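Local atomic coordinates of aspartate aminotransferase, mitochondrial (Trypanosoma brucei brucei, PDB entry 4W5K), a protein that probably transfers amino groups between aspartate and 2-oxoglutarate as a homodimeric, pyridoxal-phosphate-dependent aminotransferase. Residues E73-L78 with Q241-N246; T66-F71 with S94-G99; L155-M160 with H189-Q194; S146-A151 with T183-T188. The protein carries 1 engineered substitution. All blocks are in the same frame, centred on the assembly; numbering follows the deposited sequence.

Overall arrangement
Interactions 1 and 2 lie side by side, with centres about 10 Å apart. Both are buried, both use helix 69-80, and both reach the large mixed sheet, each with residues touching PLP. Interaction 1 packs the helix on the end of strand 238-242 through A75 and L78 against F243 and the Q241 side chain, whereas interaction 2 fixes the turn before the same helix to strand 92-97 with hydrogen bonds. Interactions 3 and 4 form a second pair, centres also about 10 Å apart and 25 to 32 Å from those of the first pair. There, interaction 4 is buried around two tyrosines, while interaction 3 is partly exposed, joins two helix starts and carries the charged D-malate site.

Interaction 1: residues E73-L78 with Q241-N246; sequences EEAQKL and QSFSAN. Engineered in segment 241-246: A245 (natural residue Lys). With PLP (pyridoxal-5'-phosphate), chain C.
Two of the groups holding PLP are serine hydroxyls, Y62 of the second subunit being another: S242 OG donates to PLP O3P at 2.6 Å, and S244 OG lies 3.0 Å from the same PLP O3P, close enough to O1P that its proton could serve either oxygen. Behind them an ST turn fixes the first hydroxyl, because S242 OG accepts from S244 N (3.1 Å, 162°) while it donates to the phosphate. The engineered A245 follows in the position of the natural lysine, and PLP retains its aldehyde oxygen O4A. This is the cofactor-facing end of strand 238-242 in the large mixed sheet of a fold-type I aminotransferase. On the far side of the strand end, F243 and Q241 turn to helix 69-80. F243 has CG anti to its carbonyl carbon (chi1 -65°), which sends the ring edge-on into the helix: L78 CD2 sits in the ring plane 3.7 Å from F243 CE1, tip to tip, and A75 CB lies 3.8 Å from F243 CZ. The F71 ring meets the same phenyl at a steep angle. Q241, extended beyond CG, lays its amide beside the middle of the helix, with Q241 CD 3.8 Å from A75 O. Elsewhere on the helix, K77 NZ bridges to E74 OE2 at 2.8 Å, approaching from above the carboxylate plane, and K298 gives the same oxygen a second positive partner.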
# COMPACT_ATOMS: atom_id res chain seq x y z
N GLU A 73 2.31 -8.79 -16.07
CA GLU A 73 2.27 -9.14 -17.49
C GLU A 73 0.90 -8.88 -18.12
O GLU A 73 0.81 -8.30 -19.22
CB GLU A 73 2.65 -10.61 -17.66
CG GLU A 73 2.71 -11.09 -19.09
CD GLU A 73 3.31 -12.48 -19.19
OE1 GLU A 73 3.04 -13.17 -20.19
OE2 GLU A 73 4.05 -12.87 -18.26
N GLU A 74 -0.17 -9.31 -17.44
CA GLU A 74 -1.52 -9.08 -17.96
C GLU A 74 -1.89 -7.59 -17.95
O GLU A 74 -2.56 -7.12 -18.88
CB GLU A 74 -2.57 -9.87 -17.16
CG GLU A 74 -2.48 -11.40 -17.31
CD GLU A 74 -2.43 -11.87 -18.75
OE1 GLU A 74 -3.35 -11.52 -19.53
OE2 GLU A 74 -1.48 -12.60 -19.10
N ALA A 75 -1.46 -6.85 -16.93
CA ALA A 75 -1.70 -5.41 -16.88
C ALA A 75 -1.05 -4.71 -18.07
O ALA A 75 -1.68 -3.87 -18.73
CB ALA A 75 -1.18 -4.81 -15.59
N GLN A 76 0.21 -5.06 -18.35
CA GLN A 76 0.89 -4.54 -19.55
C GLN A 76 0.10 -4.81 -20.83
O GLN A 76 -0.08 -3.90 -21.67
CB GLN A 76 2.26 -5.18 -19.70
CG GLN A 76 3.25 -4.81 -18.64
CD GLN A 76 4.56 -5.57 -18.83
OE1 GLN A 76 4.55 -6.76 -19.14
NE2 GLN A 76 5.68 -4.86 -18.74
N LYS A 77 -0.31 -6.06 -21.01
CA LYS A 77 -0.99 -6.44 -22.25
C LYS A 77 -2.35 -5.74 -22.39
O LYS A 77 -2.76 -5.39 -23.52
CB LYS A 77 -1.16 -7.97 -22.31
CG LYS A 77 0.16 -8.70 -22.54
CD LYS A 77 -0.04 -10.19 -22.82
CE LYS A 77 -0.71 -10.90 -21.66
NZ LYS A 77 -0.69 -12.39 -21.83
N LEU A 78 -3.04 -5.54 -21.27
CA LEU A 78 -4.34 -4.86 -21.29
C LEU A 78 -4.15 -3.38 -21.63
O LEU A 78 -4.92 -2.81 -22.41
CB LEU A 78 -5.07 -5.02 -19.94
CG LEU A 78 -6.37 -4.21 -19.80
CD1 LEU A 78 -7.43 -4.71 -20.77
CD2 LEU A 78 -6.87 -4.24 -18.36
N GLN A 241 -1.93 3.04 -14.10
CA GLN A 241 -3.11 2.27 -14.49
C GLN A 241 -3.86 1.78 -13.24
O GLN A 241 -3.32 1.04 -12.42
CB GLN A 241 -2.65 1.09 -15.38
CG GLN A 241 -3.71 0.09 -15.75
CD GLN A 241 -3.15 -1.04 -16.59
OE1 GLN A 241 -2.00 -1.44 -16.41
NE2 GLN A 241 -3.97 -1.60 -17.49
N SER A 242 -5.13 2.17 -13.12
CA SER A 242 -5.97 1.76 -11.98
C SER A 242 -6.94 0.63 -12.33
O SER A 242 -7.59 0.66 -13.38
CB SER A 242 -6.77 2.96 -11.45
OG SER A 242 -7.69 2.55 -10.45
N PHE A 243 -7.06 -0.34 -11.43
CA PHE A 243 -8.06 -1.38 -11.56
C PHE A 243 -9.22 -1.19 -10.61
O PHE A 243 -10.10 -2.07 -10.49
CB PHE A 243 -7.40 -2.76 -11.39
CG PHE A 243 -6.42 -3.05 -12.49
CD1 PHE A 243 -6.87 -3.19 -13.80
CD2 PHE A 243 -5.06 -3.07 -12.25
CE1 PHE A 243 -5.97 -3.41 -14.84
CE2 PHE A 243 -4.15 -3.31 -13.29
CZ PHE A 243 -4.61 -3.48 -14.58
N SER A 244 -9.28 -0.03 -9.97
CA SER A 244 -10.31 0.23 -8.97
C SER A 244 -11.70 0.30 -9.57
O SER A 244 -12.60 -0.42 -9.15
CB SER A 244 -10.01 1.53 -8.22
OG SER A 244 -8.83 1.38 -7.43
N ALA A 245 -11.89 1.17 -10.57
CA ALA A 245 -13.23 1.27 -11.14
C ALA A 245 -13.56 0.13 -12.12
O ALA A 245 -14.69 -0.40 -12.11
CB ALA A 245 -13.40 2.63 -11.82
N ASN A 246 -12.62 -0.22 -13.00
CA ASN A 246 -13.00 -1.14 -14.07
C ASN A 246 -13.13 -2.59 -13.61
O ASN A 246 -13.78 -3.40 -14.29
CB ASN A 246 -12.07 -1.02 -15.31
CG ASN A 246 -10.62 -1.30 -15.03
OD1 ASN A 246 -10.24 -1.69 -13.94
ND2 ASN A 246 -9.78 -1.09 -16.06
N1 PLP C . -6.54 9.24 -10.94
C2 PLP C . -7.83 9.59 -11.23
C2A PLP C . -8.08 10.51 -12.39
C3 PLP C . -8.89 9.09 -10.47
O3 PLP C . -10.19 9.44 -10.74
C4 PLP C . -8.64 8.24 -9.41
C4A PLP C . -9.80 7.54 -8.76
O4A PLP C . -10.51 8.18 -7.97
C5 PLP C . -7.32 7.88 -9.11
C6 PLP C . -6.28 8.38 -9.89
C5A PLP C . -7.01 6.97 -7.93
O4P PLP C . -7.31 5.64 -8.24
P PLP C . -6.96 4.47 -7.27
O1P PLP C . -8.11 4.19 -6.35
O2P PLP C . -5.72 4.81 -6.49
O3P PLP C . -6.71 3.29 -8.18

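Interaction 2: residues T66-F71 with S94-G99; sequences TGIASF and SCQTLG. With PLP (pyridoxal-5'-phosphate), chain C.
T66 O is gripped by one strong bond: Q96 N donates to it at 2.8 Å and a nearly straight 170°, from well above the carbonyl plane. It ties the turn before helix 69-80 to strand 92-97, the outermost strand at one side of the large mixed sheet within this chain. Q96 adds a second bond through its side chain. With CG anti to the backbone N and the chain extended beyond it, the amide reaches along the turn, so that Q96 OE1 accepts from I68 N at 3.1 Å, nearly along the C=O axis but with a more bent N-H (148°). Backbone and side chain of one residue thus clamp the turn on both sides of G67 and hold I68 at the N-cap position of the helix. G67, with a positive phi of 108° and no side chain, lets its CA lie 3.5 Å from Q96 CB. F71 packs on the aliphatic part of Q96: F71 CE2 touches Q96 CG at 3.6 Å, the two side chains crossing at about a right angle. Alongside, T66 CB packs 4.0 Å from C95 CB. Beyond Q96 the strand leads to the phosphate. L98 centres an inverse gamma turn, T97 OG1 donates to G99 O at 2.9 Å, and G99 CA comes to 3.4 Å from PLP O3P.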
# COMPACT_ATOMS: atom_id res chain seq x y z
N THR A 66 7.95 -6.07 -6.84
CA THR A 66 7.36 -5.45 -8.04
C THR A 66 6.00 -6.04 -8.41
O THR A 66 5.39 -5.64 -9.41
CB THR A 66 8.33 -5.57 -9.22
OG1 THR A 66 8.89 -6.89 -9.20
CG2 THR A 66 9.49 -4.59 -9.03
N GLY A 67 5.51 -6.95 -7.59
CA GLY A 67 4.15 -7.48 -7.74
C GLY A 67 4.12 -8.89 -8.25
O GLY A 67 5.16 -9.47 -8.63
N ILE A 68 2.92 -9.49 -8.21
CA ILE A 68 2.73 -10.80 -8.81
C ILE A 68 3.04 -10.71 -10.31
O ILE A 68 2.42 -9.92 -11.04
CB ILE A 68 1.27 -11.31 -8.59
CG1 ILE A 68 0.98 -11.42 -7.08
CG2 ILE A 68 1.08 -12.64 -9.30
CD1 ILE A 68 -0.36 -12.04 -6.78
N ALA A 69 3.98 -11.53 -10.77
CA ALA A 69 4.52 -11.40 -12.13
C ALA A 69 3.46 -11.58 -13.21
O ALA A 69 3.45 -10.84 -14.21
CB ALA A 69 5.65 -12.40 -12.34
N SER A 70 2.57 -12.55 -13.03
CA SER A 70 1.52 -12.78 -14.03
C SER A 70 0.56 -11.60 -14.10
O SER A 70 0.07 -11.24 -15.17
CB SER A 70 0.76 -14.07 -13.76
OG SER A 70 0.06 -14.03 -12.53
N PHE A 71 0.26 -11.01 -12.94
CA PHE A 71 -0.59 -9.81 -12.92
C PHE A 71 0.07 -8.68 -13.71
O PHE A 71 -0.57 -7.99 -14.51
CB PHE A 71 -0.84 -9.35 -11.47
CG PHE A 71 -1.36 -7.95 -11.35
CD1 PHE A 71 -2.70 -7.66 -11.59
CD2 PHE A 71 -0.50 -6.91 -11.04
CE1 PHE A 71 -3.18 -6.35 -11.49
CE2 PHE A 71 -0.95 -5.60 -10.94
CZ PHE A 71 -2.30 -5.31 -11.18
N SER A 94 7.79 -2.18 -15.70
CA SER A 94 6.47 -2.22 -15.09
C SER A 94 6.47 -2.84 -13.71
O SER A 94 7.32 -3.69 -13.41
CB SER A 94 5.46 -3.00 -15.96
OG SER A 94 5.34 -2.43 -17.27
N CYS A 95 5.49 -2.44 -12.91
CA CYS A 95 5.27 -3.06 -11.60
C CYS A 95 3.83 -2.89 -11.12
O CYS A 95 3.07 -2.03 -11.59
CB CYS A 95 6.24 -2.47 -10.55
SG CYS A 95 5.95 -0.73 -10.09
N GLN A 96 3.46 -3.73 -10.17
CA GLN A 96 2.21 -3.59 -9.45
C GLN A 96 2.32 -2.42 -8.48
O GLN A 96 3.40 -2.15 -7.94
CB GLN A 96 1.92 -4.90 -8.70
CG GLN A 96 0.69 -4.87 -7.79
CD GLN A 96 0.40 -6.23 -7.15
OE1 GLN A 96 0.93 -7.24 -7.57
NE2 GLN A 96 -0.50 -6.25 -6.19
N THR A 97 1.21 -1.72 -8.26
CA THR A 97 1.19 -0.56 -7.37
C THR A 97 -0.08 -0.51 -6.54
O THR A 97 -1.03 -1.25 -6.80
CB THR A 97 1.28 0.76 -8.17
OG1 THR A 97 0.18 0.77 -9.11
CG2 THR A 97 2.62 0.86 -8.95
N LEU A 98 -0.10 0.37 -5.55
CA LEU A 98 -1.28 0.55 -4.71
C LEU A 98 -2.32 1.40 -5.43
O LEU A 98 -2.42 2.61 -5.16
CB LEU A 98 -0.87 1.19 -3.38
CG LEU A 98 0.11 0.33 -2.60
CD1 LEU A 98 0.67 1.07 -1.40
CD2 LEU A 98 -0.65 -0.90 -2.15
N GLY A 99 -3.08 0.76 -6.31
CA GLY A 99 -4.00 1.46 -7.19
C GLY A 99 -3.31 2.42 -8.15
O GLY A 99 -2.08 2.46 -8.27
N1 PLP C . -6.54 9.24 -10.94
C2 PLP C . -7.83 9.59 -11.23
C2A PLP C . -8.08 10.51 -12.39
C3 PLP C . -8.89 9.09 -10.47
O3 PLP C . -10.19 9.44 -10.74
C4 PLP C . -8.64 8.24 -9.41
C4A PLP C . -9.80 7.54 -8.76
O4A PLP C . -10.51 8.18 -7.97
C5 PLP C . -7.32 7.88 -9.11
C6 PLP C . -6.28 8.38 -9.89
C5A PLP C . -7.01 6.97 -7.93
O4P PLP C . -7.31 5.64 -8.24
P PLP C . -6.96 4.47 -7.27
O1P PLP C . -8.11 4.19 -6.35
O2P PLP C . -5.72 4.81 -6.49
O3P PLP C . -6.71 3.29 -8.18

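Interaction 3: residues L155-M160 with H189-Q194; sequences LNLAGM and HDDWRQ. Unlike the reference sequence in segment 155-160: L155 (reference Phe). With MLT (D-malate), chain D.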
# COMPACT_ATOMS: atom_id res chain seq x y z
N LEU A 155 -14.24 21.31 -23.75
CA LEU A 155 -12.79 21.41 -23.95
C LEU A 155 -12.33 22.72 -24.55
O LEU A 155 -12.99 23.30 -25.42
CB LEU A 155 -12.32 20.26 -24.85
CG LEU A 155 -10.83 20.07 -25.09
CD1 LEU A 155 -10.14 19.64 -23.79
CD2 LEU A 155 -10.60 19.04 -26.21
N ASN A 156 -11.17 23.20 -24.09
CA ASN A 156 -10.51 24.33 -24.75
C ASN A 156 -9.24 23.79 -25.42
O ASN A 156 -8.13 23.92 -24.90
CB ASN A 156 -10.19 25.46 -23.74
CG ASN A 156 -9.34 26.58 -24.35
OD1 ASN A 156 -9.18 26.67 -25.57
ND2 ASN A 156 -8.80 27.45 -23.49
N LEU A 157 -9.43 23.17 -26.59
CA LEU A 157 -8.31 22.54 -27.29
C LEU A 157 -7.24 23.55 -27.75
O LEU A 157 -6.06 23.30 -27.57
CB LEU A 157 -8.78 21.74 -28.51
CG LEU A 157 -7.65 20.98 -29.23
CD1 LEU A 157 -6.99 19.95 -28.32
CD2 LEU A 157 -8.14 20.31 -30.50
N ALA A 158 -7.65 24.66 -28.36
CA ALA A 158 -6.68 25.66 -28.83
C ALA A 158 -5.78 26.10 -27.66
O ALA A 158 -4.56 26.24 -27.80
CB ALA A 158 -7.37 26.85 -29.46
N GLY A 159 -6.40 26.29 -26.50
CA GLY A 159 -5.69 26.70 -25.31
C GLY A 159 -4.72 25.64 -24.83
O GLY A 159 -3.58 25.93 -24.48
N MET A 160 -5.20 24.40 -24.78
CA MET A 160 -4.35 23.26 -24.43
C MET A 160 -3.12 23.17 -25.33
O MET A 160 -1.98 23.08 -24.84
CB MET A 160 -5.13 21.97 -24.51
CG MET A 160 -4.32 20.76 -24.10
SD MET A 160 -5.41 19.32 -24.05
CE MET A 160 -4.29 18.06 -23.47
N HIS A 189 -10.37 11.39 -30.32
CA HIS A 189 -9.12 10.86 -30.85
C HIS A 189 -8.46 11.82 -31.84
O HIS A 189 -7.23 11.92 -31.84
CB HIS A 189 -9.32 9.48 -31.47
CG HIS A 189 -9.57 8.41 -30.45
ND1 HIS A 189 -9.60 7.06 -30.75
CD2 HIS A 189 -9.82 8.51 -29.12
CE1 HIS A 189 -9.84 6.37 -29.65
NE2 HIS A 189 -9.96 7.23 -28.64
N ASP A 190 -9.26 12.51 -32.67
CA ASP A 190 -8.74 13.60 -33.52
C ASP A 190 -7.98 14.63 -32.68
O ASP A 190 -6.89 15.08 -33.06
CB ASP A 190 -9.86 14.34 -34.28
CG ASP A 190 -10.35 13.62 -35.54
OD1 ASP A 190 -9.73 12.61 -35.95
OD2 ASP A 190 -11.37 14.08 -36.12
N ASP A 191 -8.58 15.05 -31.57
CA ASP A 191 -7.96 16.08 -30.73
C ASP A 191 -6.66 15.55 -30.13
O ASP A 191 -5.65 16.27 -30.08
CB ASP A 191 -8.86 16.52 -29.58
CG ASP A 191 -10.21 17.10 -30.04
OD1 ASP A 191 -10.34 17.62 -31.18
OD2 ASP A 191 -11.13 17.05 -29.19
N TRP A 192 -6.70 14.31 -29.66
CA TRP A 192 -5.50 13.72 -29.06
C TRP A 192 -4.38 13.60 -30.09
O TRP A 192 -3.19 13.74 -29.75
CB TRP A 192 -5.82 12.35 -28.48
CG TRP A 192 -6.48 12.36 -27.14
CD1 TRP A 192 -7.69 11.81 -26.82
CD2 TRP A 192 -5.96 12.90 -25.91
NE1 TRP A 192 -7.96 11.98 -25.49
CE2 TRP A 192 -6.92 12.65 -24.90
CE3 TRP A 192 -4.77 13.58 -25.56
CZ2 TRP A 192 -6.74 13.02 -23.56
CZ3 TRP A 192 -4.59 13.97 -24.23
CH2 TRP A 192 -5.57 13.68 -23.24
N ARG A 193 -4.72 13.36 -31.35
CA ARG A 193 -3.68 13.27 -32.37
C ARG A 193 -2.95 14.60 -32.45
O ARG A 193 -1.72 14.64 -32.56
CB ARG A 193 -4.26 12.87 -33.73
CG ARG A 193 -4.40 11.35 -33.85
CD ARG A 193 -4.91 10.91 -35.21
NE ARG A 193 -6.36 11.04 -35.31
CZ ARG A 193 -7.23 10.08 -35.00
NH1 ARG A 193 -8.54 10.30 -35.13
NH2 ARG A 193 -6.80 8.90 -34.57
N GLN A 194 -3.69 15.71 -32.34
CA GLN A 194 -3.01 17.02 -32.34
C GLN A 194 -2.15 17.22 -31.09
O GLN A 194 -1.02 17.75 -31.20
CB GLN A 194 -4.00 18.17 -32.43
CG GLN A 194 -4.84 18.16 -33.69
CD GLN A 194 -5.54 19.48 -33.89
OE1 GLN A 194 -6.75 19.58 -33.72
NE2 GLN A 194 -4.78 20.50 -34.25
C1 MLT D . -7.82 5.83 -34.01
O1 MLT D . -8.20 6.99 -33.68
O2 MLT D . -6.92 5.68 -34.88
C2 MLT D . -8.46 4.62 -33.35
O3 MLT D . -9.34 5.14 -32.41
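The salt bridge and the ligand bonds lie on the malate side of helix 189-201. R193 NH2 donates to MLT O1 at 2.5 Å and an almost straight 165°, while H189 ND1 also hydrogen-bonds to MLT O1 at 3.2 Å. The H189 ring meets the malate hydroxyl edge-on, with ND1 2.6 Å from MLT O3 and either atom a possible donor. Within the helix, R193 NH1 bridges to D190 OD1 at 2.7 Å; D190 OD1 uses its anti lone pair and lies in the guanidinium plane, which helps orient the group in this conformer, and H189 O sits over one face of it. F225 completes this D-malate pocket. Van der Waals contacts of methyl groups with polar side-chain ends join the starts of helices 157-166 and 189-201. With CG anti to the backbone N (chi1 -176°), L157 CD2 touches both D191 OD1 at 3.5 Å and Q194 OE1 at 3.6 Å. L155, which differs from the reference sequence, brings CD2 tip to tip with D191 OD2 at 3.6 Å, an oxygen with its own hydrogen-bond partner just beyond the two segments. The apolar pair lies deeper: the extended M160 carries CE to 4.2 Å from W192 CZ3, obliquely to the indole. As a cap, N156 OD1 accepts from G159 N at the start of helix 157-166. Across the two segments the contact is non-directional, methyl groups on a carboxylate, an amide and an indole; on the malate side, D190 and the ligand carboxylate probably favour the charged form of R193.

Interaction 4: residues S146-A151 with T183-T188; sequences SYYDPA and TGVDPT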
# COMPACT_ATOMS: atom_id res chain seq x y z
N SER A 146 -4.23 25.14 -20.03
CA SER A 146 -5.61 25.36 -20.40
C SER A 146 -6.25 24.05 -20.83
O SER A 146 -5.66 23.26 -21.57
CB SER A 146 -5.70 26.39 -21.52
OG SER A 146 -5.16 27.64 -21.13
N TYR A 147 -7.47 23.80 -20.36
CA TYR A 147 -8.13 22.54 -20.64
C TYR A 147 -9.63 22.69 -20.58
O TYR A 147 -10.32 22.49 -21.58
CB TYR A 147 -7.68 21.44 -19.64
CG TYR A 147 -8.26 20.08 -19.97
CD1 TYR A 147 -7.69 19.30 -20.97
CD2 TYR A 147 -9.37 19.59 -19.30
CE1 TYR A 147 -8.22 18.06 -21.29
CE2 TYR A 147 -9.92 18.34 -19.61
CZ TYR A 147 -9.33 17.58 -20.62
OH TYR A 147 -9.82 16.35 -20.95
N TYR A 148 -10.15 23.06 -19.42
CA TYR A 148 -11.61 23.17 -19.25
C TYR A 148 -12.14 24.56 -19.59
O TYR A 148 -11.58 25.59 -19.18
CB TYR A 148 -12.00 22.80 -17.82
CG TYR A 148 -13.48 22.89 -17.52
CD1 TYR A 148 -14.37 21.93 -17.98
CD2 TYR A 148 -13.99 23.93 -16.75
CE1 TYR A 148 -15.73 22.01 -17.69
CE2 TYR A 148 -15.32 24.01 -16.45
CZ TYR A 148 -16.20 23.04 -16.93
OH TYR A 148 -17.55 23.12 -16.65
N ASP A 149 -13.23 24.59 -20.36
CA ASP A 149 -13.90 25.83 -20.76
C ASP A 149 -15.19 25.96 -19.97
O ASP A 149 -16.15 25.24 -20.23
CB ASP A 149 -14.17 25.79 -22.27
CG ASP A 149 -14.77 27.09 -22.81
OD1 ASP A 149 -15.36 27.88 -22.04
OD2 ASP A 149 -14.65 27.31 -24.04
N PRO A 150 -15.23 26.88 -18.99
CA PRO A 150 -16.42 26.94 -18.12
C PRO A 150 -17.66 27.50 -18.86
O PRO A 150 -18.78 27.22 -18.42
CB PRO A 150 -15.98 27.89 -16.99
CG PRO A 150 -14.48 28.06 -17.15
CD PRO A 150 -14.22 27.87 -18.61
N ALA A 151 -17.46 28.22 -19.95
CA ALA A 151 -18.60 28.77 -20.70
C ALA A 151 -19.36 27.64 -21.39
O ALA A 151 -20.60 27.69 -21.51
CB ALA A 151 -18.13 29.80 -21.73
N THR A 183 -14.28 16.70 -14.48
CA THR A 183 -15.22 17.39 -15.38
C THR A 183 -15.96 16.46 -16.33
O THR A 183 -17.05 16.81 -16.79
CB THR A 183 -14.49 18.43 -16.25
OG1 THR A 183 -13.72 17.75 -17.24
CG2 THR A 183 -13.59 19.31 -15.38
N GLY A 184 -15.40 15.29 -16.61
CA GLY A 184 -15.97 14.41 -17.63
C GLY A 184 -15.62 14.85 -19.05
O GLY A 184 -15.98 14.19 -20.02
N VAL A 185 -14.90 15.97 -19.19
CA VAL A 185 -14.59 16.50 -20.53
C VAL A 185 -13.38 15.78 -21.13
O VAL A 185 -12.28 15.85 -20.56
CB VAL A 185 -14.30 18.01 -20.45
CG1 VAL A 185 -13.73 18.57 -21.79
CG2 VAL A 185 -15.57 18.74 -20.01
N ASP A 186 -13.57 15.06 -22.24
CA ASP A 186 -12.50 14.30 -22.90
C ASP A 186 -12.25 14.82 -24.32
O ASP A 186 -13.19 14.99 -25.09
CB ASP A 186 -12.83 12.82 -23.06
CG ASP A 186 -12.80 12.04 -21.77
OD1 ASP A 186 -12.29 12.59 -20.77
OD2 ASP A 186 -13.29 10.88 -21.79
N PRO A 187 -10.98 14.98 -24.70
CA PRO A 187 -10.70 15.21 -26.13
C PRO A 187 -11.08 13.99 -26.97
O PRO A 187 -11.11 12.87 -26.44
CB PRO A 187 -9.18 15.45 -26.17
CG PRO A 187 -8.79 15.72 -24.71
CD PRO A 187 -9.75 14.87 -23.91
N THR A 188 -11.43 14.21 -28.24
CA THR A 188 -11.67 13.11 -29.19
C THR A 188 -10.34 12.52 -29.61
O THR A 188 -9.27 13.10 -29.33
CB THR A 188 -12.39 13.61 -30.43
OG1 THR A 188 -11.50 14.50 -31.15
CG2 THR A 188 -13.65 14.36 -30.03
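Y147 makes the tightest junction. Its CG stands anti to the backbone N (chi1 -175°), which carries the ring across to the other segment until the hydroxyl donates to V185 O, the two atoms Y147 OH and V185 O only 2.5 Å apart. The donor lies somewhat above the carbonyl plane, and the same Y147 OH is pressed to 3.3 Å from P187 CD, while P187 CG comes obliquely to the ring. Y148 packs less closely and makes no polar bond to the other segment: Y148 CD1 lies 3.8 Å from T183 CG2, the two side chains sliding past each other in opposite directions, and V185 CG2 sits at the ring edge, in its plane, 4.0 Å from Y148 CD1. Y349 meets this tyrosine edge-to-face from outside the contact. In the fold, the end of strand 141-149 is thereby joined to the loop that leads from strand 172-176, past the PLP-binding N181, into helix 189-201; L155 of the neighbouring strand 154-155 packs against Y147, V185 and P187. The loop is itself shaped by an ST turn, T183 OG1 accepting from V185 N at 2.9 Å and also bonded to H180 ND1. D186 points its carboxylate back to the backbone N atoms of A179 and H180. Outward the packing gives way to exposed ends. On one, D149 OD1 accepts from A151 N at 3.0 Å in an Asx turn, where P150 and A151 are exposed. On the other, T188 OG1 caps helix 189-201 through D191 N.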